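Local coordinates for protein citrate synthase (Pyrobaculum aerophilum, PDB 2IBP) that probably catalyses the condensation of oxaloacetate with acetyl-CoA and water to give citrate and CoA, a step of the tricarboxylic acid cycle, at residues A112-V117 with M158-V162; D126-L130 with E142-L146; I150-L154 with L233-V237. One frame throughout, in Å; residues are numbered along the deposited sequence.

Contact 1: residues A112-V117 with M158-V162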
ATOM      1  N   ALA A 112       3.151  -8.679 -11.212  1.00 10.28           N
ATOM      2  CA  ALA A 112       2.967  -8.029 -12.502  1.00 11.23           C
ATOM      3  C   ALA A 112       1.863  -6.999 -12.407  1.00  9.98           C
ATOM      4  O   ALA A 112       1.985  -5.917 -12.986  1.00  8.90           O
ATOM      5  CB  ALA A 112       2.646  -9.054 -13.597  1.00 11.32           C
ATOM      6  N   LEU A 113       0.766  -7.336 -11.722  1.00  8.23           N
ATOM      7  CA  LEU A 113      -0.330  -6.380 -11.552  1.00  8.46           C
ATOM      8  C   LEU A 113       0.163  -5.149 -10.814  1.00 10.89           C
ATOM      9  O   LEU A 113      -0.125  -4.027 -11.228  1.00 10.42           O
ATOM     10  CB  LEU A 113      -1.512  -6.964 -10.790  1.00 12.51           C
ATOM     11  CG  LEU A 113      -2.619  -7.548 -11.666  1.00 19.63           C
ATOM     12  CD1 LEU A 113      -2.116  -8.730 -12.494  1.00 21.94           C
ATOM     13  CD2 LEU A 113      -3.788  -7.950 -10.782  1.00 15.03           C
ATOM     14  N   GLU A 114       0.851  -5.355  -9.691  1.00  9.02           N
ATOM     15  CA  GLU A 114       1.344  -4.222  -8.900  1.00  9.59           C
ATOM     16  C   GLU A 114       2.208  -3.313  -9.755  1.00 11.60           C
ATOM     17  O   GLU A 114       1.992  -2.105  -9.798  1.00 10.48           O
ATOM     18  CB  GLU A 114       2.216  -4.686  -7.728  1.00 16.41           C
ATOM     19  CG  GLU A 114       1.512  -5.380  -6.606  1.00 25.00           C
ATOM     20  CD  GLU A 114       2.475  -5.744  -5.492  1.00 18.03           C
ATOM     21  OE1 GLU A 114       3.255  -4.863  -5.051  1.00 22.60           O
ATOM     22  OE2 GLU A 114       2.477  -6.921  -5.079  1.00 24.32           O
ATOM     23  N   ALA A 115       3.192  -3.899 -10.433  1.00  8.12           N
ATOM     24  CA  ALA A 115       4.129  -3.129 -11.248  1.00  8.09           C
ATOM     25  C   ALA A 115       3.459  -2.500 -12.476  1.00  8.06           C
ATOM     26  O   ALA A 115       3.715  -1.347 -12.818  1.00  9.14           O
ATOM     27  CB  ALA A 115       5.310  -4.009 -11.673  1.00 11.66           C
ATOM     28  N   ALA A 116       2.571  -3.254 -13.120  1.00  7.96           N
ATOM     29  CA  ALA A 116       1.880  -2.761 -14.306  1.00  8.90           C
ATOM     30  C   ALA A 116       0.952  -1.584 -13.990  1.00  7.20           C
ATOM     31  O   ALA A 116       0.874  -0.615 -14.746  1.00  9.09           O
ATOM     32  CB  ALA A 116       1.085  -3.905 -14.975  1.00  7.99           C
ATOM     33  N   VAL A 117       0.277  -1.637 -12.852  1.00  7.83           N
ATOM     34  CA  VAL A 117      -0.605  -0.540 -12.469  1.00  7.01           C
ATOM     35  C   VAL A 117       0.221   0.725 -12.203  1.00  8.60           C
ATOM     36  O   VAL A 117      -0.105   1.814 -12.680  1.00  9.47           O
ATOM     37  CB  VAL A 117      -1.440  -0.914 -11.265  1.00  9.11           C
ATOM     38  CG1 VAL A 117      -2.094   0.318 -10.673  1.00  8.20           C
ATOM     39  CG2 VAL A 117      -2.461  -1.969 -11.664  1.00  9.57           C
ATOM     40  N   MET A 158      -7.666  -3.187 -15.870  1.00  6.27           N
ATOM     41  CA  MET A 158      -7.255  -4.332 -15.058  1.00  7.65           C
ATOM     42  C   MET A 158      -7.308  -5.663 -15.824  1.00  6.81           C
ATOM     43  O   MET A 158      -6.346  -6.427 -15.797  1.00  7.55           O
ATOM     44  CB  MET A 158      -8.023  -4.399 -13.756  1.00 11.16           C
ATOM     45  CG  MET A 158      -7.326  -5.194 -12.691  1.00 14.37           C
ATOM     46  SD  MET A 158      -5.815  -4.380 -12.114  1.00 15.08           S
ATOM     47  CE  MET A 158      -6.452  -2.905 -11.385  1.00 14.71           C
ATOM     48  N   PRO A 159      -8.402  -5.937 -16.559  1.00  5.68           N
ATOM     49  CA  PRO A 159      -8.422  -7.222 -17.271  1.00  6.64           C
ATOM     50  C   PRO A 159      -7.348  -7.343 -18.334  1.00  5.53           C
ATOM     51  O   PRO A 159      -6.884  -8.441 -18.629  1.00  7.80           O
ATOM     52  CB  PRO A 159      -9.816  -7.244 -17.912  1.00  5.57           C
ATOM     53  CG  PRO A 159     -10.624  -6.298 -17.069  1.00  7.66           C
ATOM     54  CD  PRO A 159      -9.671  -5.210 -16.728  1.00  6.79           C
ATOM     55  N   THR A 160      -6.972  -6.228 -18.938  1.00  5.08           N
ATOM     56  CA  THR A 160      -5.941  -6.253 -19.966  1.00  5.00           C
ATOM     57  C   THR A 160      -4.604  -6.655 -19.347  1.00  6.90           C
ATOM     58  O   THR A 160      -3.843  -7.442 -19.910  1.00  7.94           O
ATOM     59  CB  THR A 160      -5.846  -4.894 -20.672  1.00  7.34           C
ATOM     60  OG1 THR A 160      -7.168  -4.438 -20.983  1.00  8.11           O
ATOM     61  CG2 THR A 160      -5.025  -5.006 -21.949  1.00  5.73           C
ATOM     62  N   ILE A 161      -4.312  -6.068 -18.198  1.00  6.12           N
ATOM     63  CA  ILE A 161      -3.080  -6.373 -17.490  1.00  6.64           C
ATOM     64  C   ILE A 161      -3.031  -7.872 -17.170  1.00  4.42           C
ATOM     65  O   ILE A 161      -2.039  -8.553 -17.459  1.00  8.48           O
ATOM     66  CB  ILE A 161      -2.971  -5.563 -16.198  1.00  7.77           C
ATOM     67  CG1 ILE A 161      -2.829  -4.072 -16.511  1.00  8.99           C
ATOM     68  CG2 ILE A 161      -1.751  -6.032 -15.383  1.00  9.58           C
ATOM     69  CD1 ILE A 161      -2.799  -3.200 -15.282  1.00  8.44           C
ATOM     70  N   VAL A 162      -4.101  -8.382 -16.589  1.00  6.13           N
ATOM     71  CA  VAL A 162      -4.190  -9.792 -16.233  1.00  5.35           C
ATOM     72  C   VAL A 162      -4.003 -10.696 -17.445  1.00  6.80           C
ATOM     73  O   VAL A 162      -3.196 -11.631 -17.428  1.00  8.96           O
ATOM     74  CB  VAL A 162      -5.512 -10.079 -15.511  1.00  9.17           C
ATOM     75  CG1 VAL A 162      -5.687 -11.586 -15.253  1.00  8.87           C
ATOM     76  CG2 VAL A 162      -5.606  -9.261 -14.212  1.00  7.83           C
TER

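Contact 2: residues D126-L130 with E142-L146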
ATOM      1  N   ASP A 126      -3.651  12.317 -17.660  1.00 11.56           N
ATOM      2  CA  ASP A 126      -4.643  12.763 -16.694  1.00  9.97           C
ATOM      3  C   ASP A 126      -4.083  12.627 -15.293  1.00 10.76           C
ATOM      4  O   ASP A 126      -4.275  13.475 -14.446  1.00 11.71           O
ATOM      5  CB  ASP A 126      -5.915  11.927 -16.801  1.00 12.25           C
ATOM      6  CG  ASP A 126      -6.691  12.199 -18.076  1.00 21.67           C
ATOM      7  OD1 ASP A 126      -6.625  13.339 -18.590  1.00 19.69           O
ATOM      8  OD2 ASP A 126      -7.406  11.282 -18.532  1.00 24.23           O
ATOM      9  N   ASN A 127      -3.480  11.481 -15.026  1.00 11.23           N
ATOM     10  CA  ASN A 127      -2.911  11.239 -13.729  1.00 10.58           C
ATOM     11  C   ASN A 127      -1.868  12.316 -13.427  1.00  9.92           C
ATOM     12  O   ASN A 127      -1.833  12.845 -12.325  1.00 11.23           O
ATOM     13  CB  ASN A 127      -2.268   9.851 -13.683  1.00 12.88           C
ATOM     14  CG  ASN A 127      -2.090   9.327 -12.265  1.00 10.76           C
ATOM     15  OD1 ASN A 127      -2.983   9.467 -11.431  1.00 12.86           O
ATOM     16  ND2 ASN A 127      -1.008   8.568 -12.046  1.00 10.72           N
ATOM     17  N   GLN A 128      -0.975  12.577 -14.382  1.00 10.65           N
ATOM     18  CA  GLN A 128       0.056  13.617 -14.190  1.00 10.72           C
ATOM     19  C   GLN A 128      -0.571  14.967 -13.831  1.00 11.19           C
ATOM     20  O   GLN A 128      -0.123  15.664 -12.923  1.00 12.97           O
ATOM     21  CB  GLN A 128       0.937  13.769 -15.426  1.00 18.40           C
ATOM     22  CG  GLN A 128       1.553  12.464 -15.945  1.00 22.81           C
ATOM     23  CD  GLN A 128       2.075  11.543 -14.851  1.00 35.34           C
ATOM     24  OE1 GLN A 128       2.981  11.893 -14.090  1.00 33.00           O
ATOM     25  NE2 GLN A 128       1.547  10.323 -14.817  1.00 21.67           N
ATOM     26  N   LYS A 129      -1.636  15.308 -14.536  1.00 11.17           N
ATOM     27  CA  LYS A 129      -2.329  16.565 -14.314  1.00 15.22           C
ATOM     28  C   LYS A 129      -2.949  16.599 -12.923  1.00 12.25           C
ATOM     29  O   LYS A 129      -2.894  17.611 -12.236  1.00 14.87           O
ATOM     30  CB  LYS A 129      -3.392  16.777 -15.395  1.00 14.03           C
ATOM     31  CG  LYS A 129      -4.026  18.144 -15.388  1.00 24.86           C
ATOM     32  CD  LYS A 129      -4.944  18.324 -16.593  1.00 32.18           C
ATOM     33  CE  LYS A 129      -5.494  19.748 -16.673  1.00 38.65           C
ATOM     34  NZ  LYS A 129      -6.345  20.101 -15.501  1.00 44.38           N
ATOM     35  N   LEU A 130      -3.514  15.476 -12.493  1.00 10.17           N
ATOM     36  CA  LEU A 130      -4.118  15.415 -11.175  1.00  8.07           C
ATOM     37  C   LEU A 130      -3.055  15.500 -10.101  1.00  9.46           C
ATOM     38  O   LEU A 130      -3.248  16.176  -9.092  1.00 10.95           O
ATOM     39  CB  LEU A 130      -4.994  14.170 -11.011  1.00  8.84           C
ATOM     40  CG  LEU A 130      -5.762  14.079  -9.688  1.00 10.30           C
ATOM     41  CD1 LEU A 130      -6.604  15.310  -9.383  1.00 11.84           C
ATOM     42  CD2 LEU A 130      -6.625  12.821  -9.668  1.00 13.54           C
ATOM     43  N   GLU A 142     -12.617  20.487 -11.781  1.00 18.65           N
ATOM     44  CA  GLU A 142     -11.749  19.990 -12.836  1.00 17.89           C
ATOM     45  C   GLU A 142     -10.974  18.761 -12.386  1.00 18.39           C
ATOM     46  O   GLU A 142     -10.802  17.819 -13.158  1.00 15.26           O
ATOM     47  CB  GLU A 142     -10.753  21.052 -13.301  1.00 25.17           C
ATOM     48  CG  GLU A 142     -11.345  22.157 -14.163  1.00 39.32           C
ATOM     49  CD  GLU A 142     -10.275  23.059 -14.764  1.00 51.97           C
ATOM     50  OE1 GLU A 142      -9.212  22.540 -15.183  1.00 49.70           O
ATOM     51  OE2 GLU A 142     -10.514  24.284 -14.853  1.00 69.04           O
ATOM     52  N   GLU A 143     -10.474  18.808 -11.152  1.00 16.73           N
ATOM     53  CA  GLU A 143      -9.674  17.715 -10.622  1.00 15.31           C
ATOM     54  C   GLU A 143     -10.527  16.482 -10.395  1.00 13.83           C
ATOM     55  O   GLU A 143     -10.066  15.361 -10.633  1.00 13.07           O
ATOM     56  CB  GLU A 143      -8.961  18.121  -9.337  1.00 15.84           C
ATOM     57  CG  GLU A 143      -7.816  19.098  -9.549  1.00 16.65           C
ATOM     58  CD  GLU A 143      -8.283  20.502  -9.925  1.00 17.15           C
ATOM     59  OE1 GLU A 143      -9.328  20.954  -9.398  1.00 17.12           O
ATOM     60  OE2 GLU A 143      -7.586  21.153 -10.731  1.00 20.65           O
ATOM     61  N   LYS A 144     -11.730  16.677  -9.864  1.00 12.78           N
ATOM     62  CA  LYS A 144     -12.652  15.552  -9.674  1.00 15.00           C
ATOM     63  C   LYS A 144     -12.964  14.897 -11.012  1.00 18.26           C
ATOM     64  O   LYS A 144     -13.058  13.672 -11.094  1.00 14.15           O
ATOM     65  CB  LYS A 144     -13.934  15.978  -8.959  1.00 16.68           C
ATOM     66  CG  LYS A 144     -13.722  16.413  -7.525  1.00 24.90           C
ATOM     67  CD  LYS A 144     -15.041  16.776  -6.852  1.00 34.14           C
ATOM     68  CE  LYS A 144     -14.839  17.194  -5.397  1.00 38.93           C
ATOM     69  NZ  LYS A 144     -14.029  18.440  -5.261  1.00 43.49           N
ATOM     70  N   GLU A 145     -13.088  15.696 -12.074  1.00 15.64           N
ATOM     71  CA  GLU A 145     -13.315  15.134 -13.403  1.00 17.80           C
ATOM     72  C   GLU A 145     -12.132  14.253 -13.808  1.00 14.66           C
ATOM     73  O   GLU A 145     -12.334  13.155 -14.312  1.00 14.89           O
ATOM     74  CB  GLU A 145     -13.564  16.223 -14.450  1.00 25.97           C
ATOM     75  CG  GLU A 145     -14.912  16.929 -14.332  1.00 38.00           C
ATOM     76  CD  GLU A 145     -16.115  16.037 -14.662  1.00 56.44           C
ATOM     77  OE1 GLU A 145     -15.940  14.830 -14.942  1.00 54.24           O
ATOM     78  OE2 GLU A 145     -17.253  16.560 -14.651  1.00 63.15           O
ATOM     79  N   LEU A 146     -10.906  14.713 -13.544  1.00 13.01           N
ATOM     80  CA  LEU A 146      -9.708  13.920 -13.836  1.00 10.73           C
ATOM     81  C   LEU A 146      -9.743  12.624 -13.031  1.00  8.12           C
ATOM     82  O   LEU A 146      -9.464  11.542 -13.564  1.00 11.44           O
ATOM     83  CB  LEU A 146      -8.420  14.679 -13.472  1.00  9.51           C
ATOM     84  CG  LEU A 146      -8.104  15.910 -14.325  1.00 11.45           C
ATOM     85  CD1 LEU A 146      -6.921  16.712 -13.782  1.00 12.22           C
ATOM     86  CD2 LEU A 146      -7.854  15.467 -15.747  1.00 16.66           C
TER
HETATM   87  O   HOH W   1      -6.326  20.608 -12.861  1.00 34.62           O

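Contact 3: residues I150-L154 with L233-V237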
ATOM      1  N   ILE A 150      -9.650   8.797 -14.374  1.00  9.51           N
ATOM      2  CA  ILE A 150      -8.601   7.861 -13.952  1.00  7.74           C
ATOM      3  C   ILE A 150      -9.193   6.605 -13.342  1.00  8.69           C
ATOM      4  O   ILE A 150      -8.717   5.484 -13.605  1.00  7.84           O
ATOM      5  CB  ILE A 150      -7.604   8.539 -12.990  1.00  9.64           C
ATOM      6  CG1 ILE A 150      -6.882   9.670 -13.736  1.00 12.31           C
ATOM      7  CG2 ILE A 150      -6.607   7.511 -12.423  1.00  8.41           C
ATOM      8  CD1 ILE A 150      -6.235  10.730 -12.842  1.00 12.46           C
ATOM      9  N   ALA A 151     -10.204   6.786 -12.505  1.00  8.01           N
ATOM     10  CA  ALA A 151     -10.914   5.662 -11.888  1.00  9.40           C
ATOM     11  C   ALA A 151     -11.480   4.740 -12.979  1.00  9.85           C
ATOM     12  O   ALA A 151     -11.302   3.515 -12.926  1.00  8.97           O
ATOM     13  CB  ALA A 151     -12.010   6.149 -10.954  1.00 11.40           C
ATOM     14  N   GLU A 152     -12.106   5.319 -14.002  1.00  8.05           N
ATOM     15  CA  GLU A 152     -12.618   4.522 -15.122  1.00  8.03           C
ATOM     16  C   GLU A 152     -11.499   3.754 -15.839  1.00  5.67           C
ATOM     17  O   GLU A 152     -11.642   2.584 -16.164  1.00  9.45           O
ATOM     18  CB  GLU A 152     -13.348   5.421 -16.130  1.00  9.05           C
ATOM     19  CG  GLU A 152     -14.617   5.987 -15.602  1.00 10.78           C
ATOM     20  CD  GLU A 152     -15.384   6.793 -16.631  1.00 14.42           C
ATOM     21  OE1 GLU A 152     -14.909   6.935 -17.786  1.00 16.35           O
ATOM     22  OE2 GLU A 152     -16.494   7.239 -16.285  1.00 13.95           O
ATOM     23  N   LYS A 153     -10.358   4.401 -16.025  1.00  5.91           N
ATOM     24  CA  LYS A 153      -9.240   3.772 -16.697  1.00  9.48           C
ATOM     25  C   LYS A 153      -8.761   2.573 -15.917  1.00  9.03           C
ATOM     26  O   LYS A 153      -8.438   1.542 -16.492  1.00  8.66           O
ATOM     27  CB  LYS A 153      -8.094   4.738 -16.890  1.00 10.96           C
ATOM     28  CG  LYS A 153      -8.350   5.776 -17.941  1.00 12.24           C
ATOM     29  CD  LYS A 153      -7.223   6.752 -17.957  1.00 12.16           C
ATOM     30  CE  LYS A 153      -7.428   7.853 -18.938  1.00 20.29           C
ATOM     31  NZ  LYS A 153      -6.303   8.822 -18.777  1.00 17.52           N
ATOM     32  N   LEU A 154      -8.655   2.722 -14.600  1.00  7.86           N
ATOM     33  CA  LEU A 154      -8.207   1.599 -13.761  1.00  8.32           C
ATOM     34  C   LEU A 154      -9.157   0.385 -13.852  1.00 10.37           C
ATOM     35  O   LEU A 154      -8.724  -0.766 -13.941  1.00  8.58           O
ATOM     36  CB  LEU A 154      -8.072   2.084 -12.316  1.00  7.86           C
ATOM     37  CG  LEU A 154      -6.757   2.835 -12.083  1.00  8.59           C
ATOM     38  CD1 LEU A 154      -6.818   3.819 -10.932  1.00  9.06           C
ATOM     39  CD2 LEU A 154      -5.579   1.870 -11.907  1.00  9.24           C
ATOM     40  N   LEU A 233      -4.215   7.777  -7.819  1.00  7.85           N
ATOM     41  CA  LEU A 233      -5.123   6.638  -7.872  1.00  7.20           C
ATOM     42  C   LEU A 233      -4.479   5.348  -8.311  1.00  6.35           C
ATOM     43  O   LEU A 233      -4.831   4.269  -7.808  1.00  8.81           O
ATOM     44  CB  LEU A 233      -6.321   6.962  -8.757  1.00  9.66           C
ATOM     45  CG  LEU A 233      -7.341   7.880  -8.098  1.00 17.01           C
ATOM     46  CD1 LEU A 233      -8.187   8.632  -9.141  1.00 14.64           C
ATOM     47  CD2 LEU A 233      -8.204   7.093  -7.135  1.00 19.36           C
ATOM     48  N   TYR A 234      -3.564   5.422  -9.273  1.00  8.42           N
ATOM     49  CA  TYR A 234      -2.885   4.219  -9.708  1.00  6.01           C
ATOM     50  C   TYR A 234      -2.061   3.658  -8.550  1.00  8.08           C
ATOM     51  O   TYR A 234      -2.076   2.463  -8.295  1.00  9.19           O
ATOM     52  CB  TYR A 234      -1.999   4.503 -10.903  1.00  7.08           C
ATOM     53  CG  TYR A 234      -2.725   4.685 -12.221  1.00  8.01           C
ATOM     54  CD1 TYR A 234      -2.819   3.632 -13.119  1.00  8.99           C
ATOM     55  CD2 TYR A 234      -3.210   5.920 -12.609  1.00 10.13           C
ATOM     56  CE1 TYR A 234      -3.401   3.785 -14.358  1.00 11.45           C
ATOM     57  CE2 TYR A 234      -3.837   6.078 -13.849  1.00 10.98           C
ATOM     58  CZ  TYR A 234      -3.911   5.009 -14.720  1.00 12.41           C
ATOM     59  OH  TYR A 234      -4.496   5.131 -15.977  1.00 13.78           O
ATOM     60  N   SER A 235      -1.305   4.511  -7.882  1.00  8.98           N
ATOM     61  CA  SER A 235      -0.490   4.056  -6.756  1.00  7.98           C
ATOM     62  C   SER A 235      -1.351   3.468  -5.635  1.00  5.82           C
ATOM     63  O   SER A 235      -0.997   2.458  -5.013  1.00  7.76           O
ATOM     64  CB  SER A 235       0.373   5.207  -6.243  1.00  9.04           C
ATOM     65  OG  SER A 235       1.309   5.536  -7.255  1.00  9.88           O
ATOM     66  N   SER A 236      -2.515   4.069  -5.401  1.00  6.81           N
ATOM     67  CA  SER A 236      -3.432   3.556  -4.383  1.00  7.53           C
ATOM     68  C   SER A 236      -3.921   2.142  -4.755  1.00  9.50           C
ATOM     69  O   SER A 236      -4.001   1.242  -3.910  1.00  8.23           O
ATOM     70  CB  SER A 236      -4.594   4.510  -4.204  1.00  8.44           C
ATOM     71  OG  SER A 236      -4.124   5.771  -3.723  1.00  9.41           O
ATOM     72  N   VAL A 237      -4.223   1.948  -6.031  1.00  7.07           N
ATOM     73  CA  VAL A 237      -4.651   0.640  -6.501  1.00  7.07           C
ATOM     74  C   VAL A 237      -3.498  -0.368  -6.435  1.00  6.96           C
ATOM     75  O   VAL A 237      -3.700  -1.509  -6.002  1.00  7.61           O
ATOM     76  CB  VAL A 237      -5.304   0.705  -7.894  1.00  6.82           C
ATOM     77  CG1 VAL A 237      -5.495  -0.706  -8.470  1.00  8.82           C
ATOM     78  CG2 VAL A 237      -6.628   1.422  -7.789  1.00  8.19           C
TER

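Contact 1: residues A112-V117 with M158-V162
Ile161 has CG2 anti to its backbone N and CG1 beside that N (chi1 -66°), which turns both branches onto helix segment 112-117. CG2 lies 3.6 Å from Ala116 CB. CD1, at the end of an extended second torsion, reaches Val117 CG2 at 3.8 Å. Ile161 thus sits over the short methyl of Ala116, with Leu113 and Val117 on the flanks. Val117 CG2 meets both Ile161 CD1 and the methyl of Met158. The Met158 chain bends at chi2 (68°) and again at chi3, and the bends carry its CE to 4.1 Å from Val117 CG2. Leu113 leans in with its outer branches: CD1 is 3.9 Å from Val162 CG2, and CD2 is 4.3 Å from Met158 SD.

This is apolar helix-helix packing in the mainly helical citrate synthase fold. The short segment axes approach to 10.1 Å, and the segments cross steeply, at 126° between their N-to-C directions. No hydrogen bond links the two segments. Helix 141-169 is kinked here: Pro159 has no N-H to give, and the N of Thr160 also makes no bond to the turn before.

Helix 95-103 covers one border, where Ile101 touches both Ala116 and Ile161. Helix 109-123 also meets the second subunit: Glu114 OE2 is hydrogen-bonded to Ser235 OG of that subunit.

Contact 2: residues D126-L130 with E142-L146
Leu146 is the centre of this contact, pointing both of its methyls at segment 126-130. CD1 presses on the aliphatic chain of Lys129, 3.6 Å from its CG, and the two side chains cross at about a right angle. The same methyl lies 4.2 Å from Leu130 CB. CD2 meets the carboxylate end of Asp126, 3.8 Å from OD1. One turn further, Leu130 places CD1 3.7 Å from Glu143 CB. With CG anti to its backbone N (chi1 -175°), Leu130 extends toward the 142-146 helix.

Around Leu146 the contact becomes polar. Lys129 stretches over Leu146 and bends only at its last torsion. Its NZ forms a long salt bridge with Glu142 OE1, at 3.8 Å. A firmer link runs through a water, which accepts a bond from Lys129 NZ at 2.7 Å and donates one to Glu143 OE2. Glu143 is fixed further by Arg138 NE at OE2 and by the backbone N of Lys140 at OE1. Asp126 is held by Arg149 at OD1 and Lys153 at OD2, which probably steadies its negative charge beside the leucine.

The axes of the two segments come within 9.7 Å at closest approach and lie at 144°, a roughly antiparallel helical hairpin. Helix 125-135 turns back here onto the start of helix 141-169. Leu130 also touches Ala147 and Ile150 of the latter and Trp383 in a loop, while Asn127 packs on Phe111 of the second subunit.

Contact 3: residues I150-L154 with L233-V237
The Tyr234 ring lies against segment 150-154 with one face under Leu154. Leu154 CG stands 4.2 Å from the ring centroid and 14° off the ring normal, a CH-pi contact in this mainly apolar, buried helix-helix interface of the citrate synthase fold. Leu154 CD2 comes closer to the rim, 3.5 Å from Tyr234 CD1. Ile150 CG2 approaches the ring obliquely at CE2, 3.4 Å away.

Ile150 CG2 is anti to its backbone N, and from there it also touches Leu233 CB. Leu154 CD1 turns to Leu233 O and to Val237 CG2, the latter 4.0 Å away. The short helix axes are 10.4 Å apart and inclined at 40°, so the helices run in roughly the same direction.

Helix 363-382 packs against both segments, where Val376 touches Ala151 and Val237. Tyr234 OH is hydrogen-bonded to Asp124 OD2. That carboxylate also forms a salt bridge with Lys153 NZ. The phenol and the lysine therefore share an anchor. The extended Lys153 chain crosses the tyrosine obliquely, with its CB and CD each 3.7 Å from Tyr234 OH.

Overall arrangement
Of the helices in these contacts, 109-123 comes first and 125-135 follows directly. Contact 2 closes the shortest loop, as the chain turns from 126-130 back to 142-146. Contact 1 closes a longer loop around it, from 112-117 to 158-162. Contact 3 starts at 150-154, within that longer loop, and closes at 233-237, so it crosses contact 1 and comes after contact 2. All three use helix 141-169, which ties helices 109-123, 125-135 and 233-244 together. Contact 3 touches both others. Val117 packs on Tyr234 and Leu154, and Asn127 packs on Tyr234. Contacts 1 and 2 are about 21 Å apart between centres.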